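Side-chain contacts in ribosome-inactivating protein 3 (Zea mays, PDB 2PQG), which is a ribosome-inactivating protein of maize, built on the mixed helical and sheet fold shared by this family of plant proteins: residues R189-T192 / V193-V197; Q218-D221 / R222-A226. All coordinates share one frame; numbering follows the deposited sequence.

Interaction 1: residues R189-T192 / V193-V197; sequences RFNT and VSRTV
The backbone carbonyl of F190 receives two amides of the following turn, and so illustrates how a helix is restarted just after another has ended. Its oxygen, F190 O, takes a nearly straight bond from S194 N (3.1 Å, N-H...O angle 166°) and a weaker one from V193 N. On the apolar side of the same turn, V193 CG2 rests 3.8 Å from F190 CB.

Two residues further on, T192 O is reached from T196 by its amide, weakly, and by its hydroxyl, OG1 standing 3.0 Å from T192 O. That hydroxyl also lies within bonding distance of Q213 OE1, and its single proton cannot be assigned to either acceptor. T192 OG1 has Q213 OE1 as its main partner, so one glutamine oxygen sits beside both threonine hydroxyls. S194 OG approaches N191 CA to 3.1 Å but is held chiefly by the guanidinium of R23.

R195 bends at chi3 (-56°), which folds its guanidinium back across T192: T192 CA lies 3.7 Å above one face, toward the rim. N191 OD1 stands at the edge of that group, 3.7 Å from R195 NH2, with the amide turned almost perpendicular to the guanidinium (85°). R195 NH2 is bonded to the carbonyl of R254.

F190 thus marks the junction between helix 171-189 and helix 191-199. Helix 15-27 packs along one side through I19 and R23, while Q213 of helix 211-217 and the chain around R254-V256 meet the turn at other points.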
loop_
_atom_site.group_PDB
_atom_site.type_symbol
_atom_site.label_atom_id
_atom_site.label_comp_id
_atom_site.label_asym_id
_atom_site.label_seq_id
_atom_site.Cartn_x
_atom_site.Cartn_y
_atom_site.Cartn_z
ATOM N N ARG A 189 4.357 -7.137 0.015
ATOM C CA ARG A 189 5.039 -7.522 -1.216
ATOM C C ARG A 189 6.558 -7.623 -1.069
ATOM O O ARG A 189 7.173 -8.597 -1.502
ATOM C CB ARG A 189 4.769 -6.502 -2.321
ATOM C CG ARG A 189 3.406 -6.517 -2.951
ATOM C CD ARG A 189 3.308 -5.314 -3.869
ATOM N NE ARG A 189 2.047 -5.268 -4.591
ATOM C CZ ARG A 189 1.749 -4.345 -5.496
ATOM N NH1 ARG A 189 2.623 -3.392 -5.781
ATOM N NH2 ARG A 189 0.586 -4.386 -6.132
ATOM N N PHE A 190 7.161 -6.598 -0.476
ATOM C CA PHE A 190 8.607 -6.547 -0.327
ATOM C C PHE A 190 9.115 -6.743 1.085
ATOM O O PHE A 190 8.702 -6.019 1.994
ATOM C CB PHE A 190 9.142 -5.196 -0.815
ATOM C CG PHE A 190 8.805 -4.877 -2.233
ATOM C CD1 PHE A 190 7.542 -4.407 -2.577
ATOM C CD2 PHE A 190 9.752 -5.050 -3.232
ATOM C CE1 PHE A 190 7.232 -4.104 -3.905
ATOM C CE2 PHE A 190 9.451 -4.749 -4.557
ATOM C CZ PHE A 190 8.188 -4.278 -4.896
ATOM N N ASN A 191 10.020 -7.702 1.276
ATOM C CA ASN A 191 10.599 -7.901 2.594
ATOM C C ASN A 191 11.690 -6.842 2.790
ATOM O O ASN A 191 12.246 -6.695 3.878
ATOM C CB ASN A 191 11.161 -9.320 2.771
ATOM C CG ASN A 191 11.886 -9.831 1.547
ATOM O OD1 ASN A 191 12.768 -10.684 1.647
ATOM N ND2 ASN A 191 11.508 -9.334 0.384
ATOM N N THR A 192 11.990 -6.092 1.732
ATOM C CA THR A 192 12.977 -5.026 1.844
ATOM C C THR A 192 12.278 -3.849 2.549
ATOM O O THR A 192 12.897 -3.091 3.292
ATOM C CB THR A 192 13.522 -4.598 0.443
ATOM O OG1 THR A 192 14.456 -3.517 0.595
ATOM C CG2 THR A 192 12.385 -4.185 -0.485
ATOM N N VAL A 193 10.974 -3.725 2.319
ATOM C CA VAL A 193 10.172 -2.672 2.930
ATOM C C VAL A 193 9.764 -3.059 4.353
ATOM O O VAL A 193 9.833 -2.235 5.269
ATOM C CB VAL A 193 8.896 -2.390 2.105
ATOM C CG1 VAL A 193 7.934 -1.508 2.899
ATOM C CG2 VAL A 193 9.282 -1.712 0.799
ATOM N N SER A 194 9.332 -4.304 4.539
ATOM C CA SER A 194 8.939 -4.756 5.859
ATOM C C SER A 194 10.146 -4.710 6.800
ATOM O O SER A 194 9.990 -4.415 7.986
ATOM C CB SER A 194 8.358 -6.166 5.791
ATOM O OG SER A 194 9.285 -7.072 5.237
ATOM N N ARG A 195 11.348 -4.985 6.289
ATOM C CA ARG A 195 12.539 -4.925 7.142
ATOM C C ARG A 195 12.828 -3.484 7.553
ATOM O O ARG A 195 13.147 -3.209 8.703
ATOM C CB ARG A 195 13.776 -5.485 6.438
ATOM C CG ARG A 195 13.791 -6.991 6.266
ATOM C CD ARG A 195 15.215 -7.496 6.077
ATOM N NE ARG A 195 15.886 -6.838 4.958
ATOM C CZ ARG A 195 15.742 -7.186 3.684
ATOM N NH1 ARG A 195 16.392 -6.518 2.739
ATOM N NH2 ARG A 195 14.961 -8.210 3.358
ATOM N N THR A 196 12.714 -2.564 6.602
ATOM C CA THR A 196 12.972 -1.154 6.865
ATOM C C THR A 196 11.882 -0.517 7.717
ATOM O O THR A 196 12.183 0.254 8.631
ATOM C CB THR A 196 13.121 -0.369 5.547
ATOM O OG1 THR A 196 14.241 -0.887 4.817
ATOM C CG2 THR A 196 13.349 1.117 5.824
ATOM N N VAL A 197 10.624 -0.840 7.433
ATOM C CA VAL A 197 9.532 -0.274 8.211
ATOM C C VAL A 197 9.511 -0.837 9.630
ATOM O O VAL A 197 9.144 -0.122 10.563
ATOM C CB VAL A 197 8.153 -0.526 7.562
ATOM C CG1 VAL A 197 7.044 -0.009 8.486
ATOM C CG2 VAL A 197 8.081 0.165 6.218
#

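Interaction 2: residues Q218-D221 / R222-A226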
loop_
_atom_site.group_PDB
_atom_site.type_symbol
_atom_site.label_atom_id
_atom_site.label_comp_id
_atom_site.label_asym_id
_atom_site.label_seq_id
_atom_site.Cartn_x
_atom_site.Cartn_y
_atom_site.Cartn_z
ATOM N N GLN A 218 8.450 0.358 -7.015
ATOM C CA GLN A 218 7.629 0.766 -8.138
ATOM C C GLN A 218 7.755 -0.165 -9.326
ATOM O O GLN A 218 7.031 -0.010 -10.302
ATOM C CB GLN A 218 7.984 2.187 -8.567
ATOM C CG GLN A 218 7.531 3.255 -7.585
ATOM C CD GLN A 218 7.656 4.650 -8.154
ATOM O OE1 GLN A 218 8.695 5.296 -8.033
ATOM N NE2 GLN A 218 6.594 5.116 -8.798
ATOM N N LYS A 219 8.666 -1.131 -9.250
ATOM C CA LYS A 219 8.857 -2.072 -10.351
ATOM C C LYS A 219 8.495 -3.497 -9.954
ATOM O O LYS A 219 9.003 -4.463 -10.525
ATOM C CB LYS A 219 10.306 -2.020 -10.854
ATOM C CG LYS A 219 10.633 -0.798 -11.693
ATOM C CD LYS A 219 9.790 -0.773 -12.947
ATOM C CE LYS A 219 10.147 0.404 -13.841
ATOM N NZ LYS A 219 9.748 1.719 -13.276
ATOM N N TRP A 220 7.601 -3.619 -8.978
ATOM C CA TRP A 220 7.161 -4.919 -8.491
ATOM C C TRP A 220 6.795 -5.891 -9.600
ATOM O O TRP A 220 7.111 -7.078 -9.512
ATOM C CB TRP A 220 5.947 -4.755 -7.583
ATOM C CG TRP A 220 5.494 -6.039 -6.958
ATOM C CD1 TRP A 220 6.212 -6.822 -6.101
ATOM C CD2 TRP A 220 4.221 -6.687 -7.129
ATOM N NE1 TRP A 220 5.463 -7.907 -5.713
ATOM C CE2 TRP A 220 4.241 -7.843 -6.312
ATOM C CE3 TRP A 220 3.066 -6.380 -7.851
ATOM C CZ2 TRP A 220 3.145 -8.726 -6.244
ATOM C CZ3 TRP A 220 1.976 -7.263 -7.772
ATOM C CH2 TRP A 220 2.024 -8.411 -6.958
ATOM N N ASP A 221 6.107 -5.386 -10.623
ATOM C CA ASP A 221 5.673 -6.209 -11.753
ATOM C C ASP A 221 6.850 -6.701 -12.531
ATOM O O ASP A 221 6.885 -7.839 -12.996
ATOM C CB ASP A 221 4.804 -5.415 -12.724
ATOM C CG ASP A 221 3.434 -5.124 -12.175
ATOM O OD1 ASP A 221 2.579 -4.643 -12.948
ATOM O OD2 ASP A 221 3.214 -5.369 -10.971
ATOM N N ARG A 222 7.811 -5.810 -12.689
ATOM C CA ARG A 222 8.987 -6.138 -13.441
ATOM C C ARG A 222 9.856 -7.150 -12.740
ATOM O O ARG A 222 10.331 -8.091 -13.374
ATOM C CB ARG A 222 9.782 -4.888 -13.748
ATOM C CG ARG A 222 10.739 -5.130 -14.863
ATOM C CD ARG A 222 11.022 -3.861 -15.585
ATOM N NE ARG A 222 12.156 -3.155 -15.006
ATOM C CZ ARG A 222 12.403 -1.872 -15.227
ATOM N NH1 ARG A 222 11.579 -1.178 -16.006
ATOM N NH2 ARG A 222 13.472 -1.292 -14.687
ATOM N N ILE A 223 10.082 -6.978 -11.440
ATOM C CA ILE A 223 10.907 -7.964 -10.771
ATOM C C ILE A 223 10.129 -9.267 -10.578
ATOM O O ILE A 223 10.715 -10.314 -10.318
ATOM C CB ILE A 223 11.549 -7.428 -9.444
ATOM C CG1 ILE A 223 11.421 -8.471 -8.343
ATOM C CG2 ILE A 223 11.013 -6.069 -9.080
ATOM C CD1 ILE A 223 12.748 -8.830 -7.746
ATOM N N SER A 224 8.810 -9.212 -10.749
ATOM C CA SER A 224 8.005 -10.422 -10.654
ATOM C C SER A 224 8.212 -11.187 -11.956
ATOM O O SER A 224 8.322 -12.409 -11.945
ATOM C CB SER A 224 6.525 -10.092 -10.475
ATOM O OG SER A 224 6.273 -9.675 -9.150
ATOM N N LYS A 225 8.264 -10.465 -13.074
ATOM C CA LYS A 225 8.490 -11.092 -14.377
ATOM C C LYS A 225 9.882 -11.728 -14.397
ATOM O O LYS A 225 10.060 -12.844 -14.887
ATOM C CB LYS A 225 8.362 -10.060 -15.502
ATOM C CG LYS A 225 6.940 -9.538 -15.681
ATOM C CD LYS A 225 6.766 -8.637 -16.909
ATOM C CE LYS A 225 5.282 -8.388 -17.150
ATOM N NZ LYS A 225 4.992 -7.767 -18.467
ATOM N N ALA A 226 10.865 -11.015 -13.855
ATOM C CA ALA A 226 12.223 -11.534 -13.788
ATOM C C ALA A 226 12.235 -12.787 -12.920
ATOM O O ALA A 226 12.966 -13.737 -13.201
ATOM C CB ALA A 226 13.168 -10.485 -13.205
#
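W220 O is gripped twice by S224: the hydroxyl OG donates to it at 2.8 Å, 31° out of the carbonyl plane, and the amide S224 N adds a weak bond. OG sits anti to its own carbonyl carbon (chi1 -76°), a setting that turns the hydroxyl back down the helix to W220. S224 OG also lies over one face of the indole, offset toward the rim, 3.9 Å from W220 CE2, and is bonded to K260 N as well; the indole NE1, for its part, is bonded to L258 O.

At the N-cap, K219 O accepts I223 N at 2.9 Å, with the donor almost in line with the carbonyl (C=O...N angle 170°), and R222 N makes a weak second bond. K225 N continues the pattern to D221 O at 3.0 Å.

K219 and R222 run side by side, the lysine methylenes covering one guanidinium face, with K219 CD 3.6 Å from R222 CZ. Their charged ends come no closer than 4.4 Å (K219 NZ to R222 NH1), and R222 NH2 is bonded to D240 O.

The arrangement is that of the first turn of an alpha-helix, where a serine hydroxyl shares the i-4 carbonyl with its own, weakly bonded amide.

Interaction 1 precedes interaction 2 along the chain, and helix 211-217 comes between them. Each occupies the opening turn of a helix, 191-199 and 220-232 respectively, and their centres are 15 Å apart. They meet directly at the indole of W220: R189 makes a cation-pi contact with it (R189 CZ to W220 CE3, 3.4 Å), and the ring of F190 meets it with planes inclined at about 60°. The late part of the chain runs past both, V256 touching F190 and I223, and L258 bonding to the backbone of R189 and to W220 NE1. The end of helix 171-189, the starts of the two contact helices and the late chain thus meet around W220.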